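Local coordinates for protein (hdlp (histone deacetylase-like protein)) (Aquifex aeolicus, PDB 1C3P) that is a zinc-binding histone deacetylase homologue of the arginase-like alpha/beta fold that probably removes acetyl groups, as its family does, at residues I25-M38 and N324-E336. Sequence-based numbering, arbitrary orientation.
Sequences IPRVSLLLRFKDAM and NKAKELLKSIDFE. Unlike the reference sequence in segment 25-38: Lys35 (reference Leu).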
loop_
_atom_site.group_PDB
_atom_site.type_symbol
_atom_site.label_atom_id
_atom_site.label_comp_id
_atom_site.label_asym_id
_atom_site.label_seq_id
_atom_site.Cartn_x
_atom_site.Cartn_y
_atom_site.Cartn_z
ATOM N N ILE A 25 -2.873 -10.283 11.771
ATOM C CA ILE A 25 -2.060 -11.254 11.038
ATOM C C ILE A 25 -0.651 -10.784 10.677
ATOM O O ILE A 25 -0.381 -9.577 10.586
ATOM C CB ILE A 25 -2.725 -11.658 9.709
ATOM C CG1 ILE A 25 -3.029 -10.397 8.887
ATOM C CG2 ILE A 25 -3.944 -12.494 9.971
ATOM C CD1 ILE A 25 -3.580 -10.667 7.507
ATOM N N PRO A 26 0.277 -11.740 10.486
ATOM C CA PRO A 26 1.667 -11.452 10.117
ATOM C C PRO A 26 1.565 -11.001 8.661
ATOM O O PRO A 26 0.670 -11.465 7.957
ATOM C CB PRO A 26 2.336 -12.823 10.240
ATOM C CG PRO A 26 1.440 -13.558 11.235
ATOM C CD PRO A 26 0.103 -13.191 10.660
ATOM N N ARG A 27 2.456 -10.119 8.199
ATOM C CA ARG A 27 2.369 -9.645 6.811
ATOM C C ARG A 27 3.715 -9.545 6.116
ATOM O O ARG A 27 4.006 -10.343 5.231
ATOM C CB ARG A 27 1.634 -8.308 6.768
ATOM C CG ARG A 27 0.218 -8.438 7.327
ATOM C CD ARG A 27 -0.533 -7.108 7.391
ATOM N NE ARG A 27 -0.915 -6.607 6.077
ATOM C CZ ARG A 27 -0.302 -5.627 5.419
ATOM N NH1 ARG A 27 0.748 -5.013 5.947
ATOM N NH2 ARG A 27 -0.751 -5.258 4.226
ATOM N N VAL A 28 4.538 -8.574 6.480
ATOM C CA VAL A 28 5.850 -8.519 5.840
ATOM C C VAL A 28 6.709 -9.677 6.354
ATOM O O VAL A 28 7.496 -10.276 5.597
ATOM C CB VAL A 28 6.549 -7.180 6.113
ATOM C CG1 VAL A 28 7.966 -7.197 5.537
ATOM C CG2 VAL A 28 5.737 -6.055 5.477
ATOM N N SER A 29 6.558 -10.021 7.634
ATOM C CA SER A 29 7.351 -11.129 8.178
ATOM C C SER A 29 6.872 -12.399 7.489
ATOM O O SER A 29 7.654 -13.307 7.209
ATOM C CB SER A 29 7.181 -11.261 9.705
ATOM O OG SER A 29 5.865 -11.669 10.065
ATOM N N LEU A 30 5.583 -12.458 7.185
ATOM C CA LEU A 30 5.071 -13.645 6.529
ATOM C C LEU A 30 5.615 -13.698 5.108
ATOM O O LEU A 30 5.941 -14.772 4.628
ATOM C CB LEU A 30 3.540 -13.648 6.516
ATOM C CG LEU A 30 2.821 -14.863 5.893
ATOM C CD1 LEU A 30 3.064 -14.906 4.409
ATOM C CD2 LEU A 30 3.308 -16.156 6.550
ATOM N N LEU A 31 5.709 -12.543 4.441
ATOM C CA LEU A 31 6.220 -12.503 3.069
ATOM C C LEU A 31 7.658 -13.021 3.066
ATOM O O LEU A 31 8.031 -13.838 2.231
ATOM C CB LEU A 31 6.227 -11.072 2.512
ATOM C CG LEU A 31 6.006 -10.779 1.012
ATOM C CD1 LEU A 31 6.799 -9.509 0.605
ATOM C CD2 LEU A 31 6.447 -11.926 0.155
ATOM N N LEU A 32 8.462 -12.529 3.997
ATOM C CA LEU A 32 9.850 -12.949 4.076
ATOM C C LEU A 32 9.961 -14.448 4.286
ATOM O O LEU A 32 10.731 -15.101 3.595
ATOM C CB LEU A 32 10.587 -12.215 5.205
ATOM C CG LEU A 32 10.931 -10.734 5.007
ATOM C CD1 LEU A 32 11.733 -10.219 6.203
ATOM C CD2 LEU A 32 11.758 -10.569 3.745
ATOM N N ARG A 33 9.196 -14.987 5.234
ATOM C CA ARG A 33 9.251 -16.420 5.496
ATOM C C ARG A 33 8.744 -17.206 4.300
ATOM O O ARG A 33 9.241 -18.288 4.005
ATOM C CB ARG A 33 8.444 -16.774 6.752
ATOM C CG ARG A 33 9.057 -16.207 8.042
ATOM C CD ARG A 33 8.475 -16.841 9.301
ATOM N NE ARG A 33 7.042 -16.602 9.433
ATOM C CZ ARG A 33 6.303 -17.032 10.451
ATOM N NH1 ARG A 33 6.861 -17.725 11.433
ATOM N NH2 ARG A 33 5.004 -16.760 10.493
ATOM N N PHE A 34 7.763 -16.647 3.599
ATOM C CA PHE A 34 7.194 -17.299 2.435
ATOM C C PHE A 34 8.188 -17.318 1.269
ATOM O O PHE A 34 8.408 -18.356 0.639
ATOM C CB PHE A 34 5.911 -16.579 2.010
ATOM C CG PHE A 34 5.156 -17.289 0.935
ATOM C CD1 PHE A 34 4.441 -18.442 1.224
ATOM C CD2 PHE A 34 5.184 -16.824 -0.383
ATOM C CE1 PHE A 34 3.750 -19.133 0.208
ATOM C CE2 PHE A 34 4.503 -17.497 -1.403
ATOM C CZ PHE A 34 3.781 -18.659 -1.103
ATOM N N LYS A 35 8.818 -16.189 0.964
ATOM C CA LYS A 35 9.748 -16.251 -0.145
ATOM C C LYS A 35 10.935 -17.143 0.171
ATOM O O LYS A 35 11.516 -17.732 -0.731
ATOM C CB LYS A 35 10.210 -14.869 -0.556
ATOM C CG LYS A 35 9.152 -14.135 -1.363
ATOM C CD LYS A 35 9.628 -12.764 -1.745
ATOM C CE LYS A 35 9.868 -11.926 -0.516
ATOM N NZ LYS A 35 10.903 -12.482 0.393
ATOM N N ASP A 36 11.287 -17.248 1.445
ATOM C CA ASP A 36 12.400 -18.103 1.832
ATOM C C ASP A 36 11.971 -19.553 1.656
ATOM O O ASP A 36 12.703 -20.355 1.069
ATOM C CB ASP A 36 12.808 -17.842 3.286
ATOM C CG ASP A 36 14.004 -18.687 3.720
ATOM O OD1 ASP A 36 15.022 -18.713 2.994
ATOM O OD2 ASP A 36 13.930 -19.311 4.792
ATOM N N ALA A 37 10.783 -19.889 2.153
ATOM C CA ALA A 37 10.268 -21.255 2.023
ATOM C C ALA A 37 10.196 -21.676 0.545
ATOM O O ALA A 37 10.438 -22.837 0.219
ATOM C CB ALA A 37 8.874 -21.368 2.693
ATOM N N MET A 38 9.886 -20.725 -0.339
ATOM C CA MET A 38 9.783 -20.970 -1.796
ATOM C C MET A 38 11.143 -20.859 -2.509
ATOM O O MET A 38 11.236 -21.055 -3.734
ATOM C CB MET A 38 8.831 -19.946 -2.436
ATOM C CG MET A 38 7.386 -20.047 -2.002
ATOM S SD MET A 38 6.589 -21.451 -2.792
ATOM C CE MET A 38 6.728 -20.944 -4.511
ATOM N N ASN A 324 6.108 -27.731 -0.380
ATOM C CA ASN A 324 5.566 -28.115 0.922
ATOM C C ASN A 324 5.848 -27.141 2.057
ATOM O O ASN A 324 4.960 -26.832 2.856
ATOM C CB ASN A 324 6.049 -29.509 1.321
ATOM C CG ASN A 324 5.447 -30.589 0.466
ATOM O OD1 ASN A 324 4.223 -30.690 0.351
ATOM N ND2 ASN A 324 6.295 -31.411 -0.137
ATOM N N LYS A 325 7.080 -26.661 2.129
ATOM C CA LYS A 325 7.446 -25.728 3.178
ATOM C C LYS A 325 6.506 -24.522 3.132
ATOM O O LYS A 325 6.010 -24.066 4.162
ATOM C CB LYS A 325 8.897 -25.295 2.987
ATOM C CG LYS A 325 9.441 -24.431 4.100
ATOM C CD LYS A 325 10.958 -24.385 4.040
ATOM C CE LYS A 325 11.542 -25.787 4.187
ATOM N NZ LYS A 325 13.033 -25.807 4.215
ATOM N N ALA A 326 6.250 -24.026 1.930
ATOM C CA ALA A 326 5.363 -22.866 1.751
ATOM C C ALA A 326 3.898 -23.139 2.147
ATOM O O ALA A 326 3.269 -22.326 2.839
ATOM C CB ALA A 326 5.443 -22.394 0.303
ATOM N N LYS A 327 3.341 -24.271 1.726
ATOM C CA LYS A 327 1.949 -24.575 2.081
ATOM C C LYS A 327 1.805 -24.740 3.598
ATOM O O LYS A 327 0.857 -24.244 4.214
ATOM C CB LYS A 327 1.472 -25.858 1.384
ATOM C CG LYS A 327 1.650 -25.866 -0.129
ATOM C CD LYS A 327 1.038 -27.127 -0.750
ATOM C CE LYS A 327 1.491 -27.346 -2.190
ATOM N NZ LYS A 327 1.193 -26.233 -3.128
ATOM N N GLU A 328 2.754 -25.434 4.212
ATOM C CA GLU A 328 2.686 -25.631 5.650
ATOM C C GLU A 328 2.795 -24.301 6.396
ATOM O O GLU A 328 2.109 -24.078 7.402
ATOM C CB GLU A 328 3.769 -26.621 6.071
ATOM C CG GLU A 328 3.517 -27.984 5.448
ATOM C CD GLU A 328 4.545 -29.032 5.821
ATOM O OE1 GLU A 328 4.781 -29.236 7.027
ATOM O OE2 GLU A 328 5.098 -29.669 4.900
ATOM N N LEU A 329 3.637 -23.408 5.887
ATOM C CA LEU A 329 3.789 -22.088 6.496
ATOM C C LEU A 329 2.423 -21.396 6.498
ATOM O O LEU A 329 1.937 -20.972 7.543
ATOM C CB LEU A 329 4.785 -21.235 5.697
ATOM C CG LEU A 329 4.838 -19.733 6.045
ATOM C CD1 LEU A 329 5.263 -19.541 7.501
ATOM C CD2 LEU A 329 5.787 -19.025 5.105
ATOM N N LEU A 330 1.800 -21.300 5.327
ATOM C CA LEU A 330 0.499 -20.641 5.227
ATOM C C LEU A 330 -0.556 -21.293 6.101
ATOM O O LEU A 330 -1.347 -20.602 6.745
ATOM C CB LEU A 330 0.018 -20.612 3.782
ATOM C CG LEU A 330 0.907 -19.819 2.824
ATOM C CD1 LEU A 330 0.203 -19.714 1.476
ATOM C CD2 LEU A 330 1.168 -18.432 3.368
ATOM N N LYS A 331 -0.563 -22.623 6.131
ATOM C CA LYS A 331 -1.531 -23.346 6.945
ATOM C C LYS A 331 -1.321 -23.107 8.440
ATOM O O LYS A 331 -2.261 -23.261 9.224
ATOM C CB LYS A 331 -1.469 -24.856 6.642
ATOM C CG LYS A 331 -1.763 -25.206 5.193
ATOM C CD LYS A 331 -1.718 -26.705 4.952
ATOM C CE LYS A 331 -2.806 -27.420 5.736
ATOM N NZ LYS A 331 -2.822 -28.884 5.456
ATOM N N SER A 332 -0.115 -22.698 8.835
ATOM C CA SER A 332 0.188 -22.471 10.252
ATOM C C SER A 332 -0.340 -21.145 10.785
ATOM O O SER A 332 -0.414 -20.940 11.998
ATOM C CB SER A 332 1.700 -22.533 10.499
ATOM O OG SER A 332 2.354 -21.369 10.014
ATOM N N ILE A 333 -0.693 -20.243 9.876
ATOM C CA ILE A 333 -1.215 -18.937 10.254
ATOM C C ILE A 333 -2.647 -19.073 10.763
ATOM O O ILE A 333 -3.543 -19.412 9.995
ATOM C CB ILE A 333 -1.249 -17.989 9.048
ATOM C CG1 ILE A 333 0.119 -17.950 8.373
ATOM C CG2 ILE A 333 -1.655 -16.586 9.499
ATOM C CD1 ILE A 333 0.130 -17.162 7.086
ATOM N N ASP A 334 -2.876 -18.837 12.049
ATOM C CA ASP A 334 -4.251 -18.921 12.520
ATOM C C ASP A 334 -4.930 -17.677 11.958
ATOM O O ASP A 334 -4.765 -16.567 12.466
ATOM C CB ASP A 334 -4.338 -18.953 14.051
ATOM C CG ASP A 334 -3.688 -17.758 14.704
ATOM O OD1 ASP A 334 -3.906 -17.563 15.921
ATOM O OD2 ASP A 334 -2.947 -17.026 14.013
ATOM N N PHE A 335 -5.670 -17.868 10.874
ATOM C CA PHE A 335 -6.345 -16.762 10.219
ATOM C C PHE A 335 -7.869 -16.765 10.334
ATOM O O PHE A 335 -8.474 -15.725 10.607
ATOM C CB PHE A 335 -5.945 -16.721 8.743
ATOM C CG PHE A 335 -6.835 -15.854 7.909
ATOM C CD1 PHE A 335 -7.016 -14.509 8.227
ATOM C CD2 PHE A 335 -7.542 -16.390 6.846
ATOM C CE1 PHE A 335 -7.898 -13.714 7.498
ATOM C CE2 PHE A 335 -8.423 -15.607 6.114
ATOM C CZ PHE A 335 -8.603 -14.266 6.440
ATOM N N GLU A 336 -8.489 -17.920 10.120
ATOM C CA GLU A 336 -9.945 -18.013 10.183
ATOM C C GLU A 336 -10.590 -17.105 9.135
ATOM O O GLU A 336 -10.546 -15.878 9.238
ATOM C CB GLU A 336 -10.465 -17.618 11.565
ATOM C CG GLU A 336 -11.977 -17.579 11.629
ATOM C CD GLU A 336 -12.494 -17.054 12.946
ATOM O OE1 GLU A 336 -12.150 -15.904 13.303
ATOM O OE2 GLU A 336 -13.248 -17.787 13.619
#
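Leu329 drops between Leu30, Arg33 and Phe34, joining helices 28-37 and 324-332, a nearly antiparallel pair (156°) of the deacetylase fold with axes 8.6 Å apart at closest approach. With CG anti to the backbone N (chi1 168°), the side chain reaches across to Leu30 CD2; its CD2 methyl lies 3.4 Å from Phe34 N and at the edge of the Phe34 ring, near its plane, while CD1 lies over one face of the Arg33 guanidinium. Packing is tightest at two spots: Leu30 CD2 presses on Ile333 CD1 at 3.4 Å as the two side chains cross obliquely, and the small Ala37 lets Lys325 CG come within 3.4 Å of its CB. Ala326 CB meets Phe34 CE1 at 3.7 Å and Met38 SD at 3.4 Å, and Met38 CG rests over one face of the Phe34 ring. Cutting Leu329 back to an alanine would probably open a gap beside Leu30 and Phe34 and leave the Arg33 guanidinium without its methyl cover. The solvent side is looser: Arg33 is exposed, and the end of Lys325 leads away, its NZ 6.6 Å from Asp36 OD2. Beyond the helices, Ile25, its side chain about 10 Å from that of the zinc ligand Asp258, touches Phe335. Leu30 and Phe34 also pack on helix 299-314, at Ala303 and Thr307. Cohesion here thus rests on shape and burial of hydrocarbon, with charged groups confined to the margin.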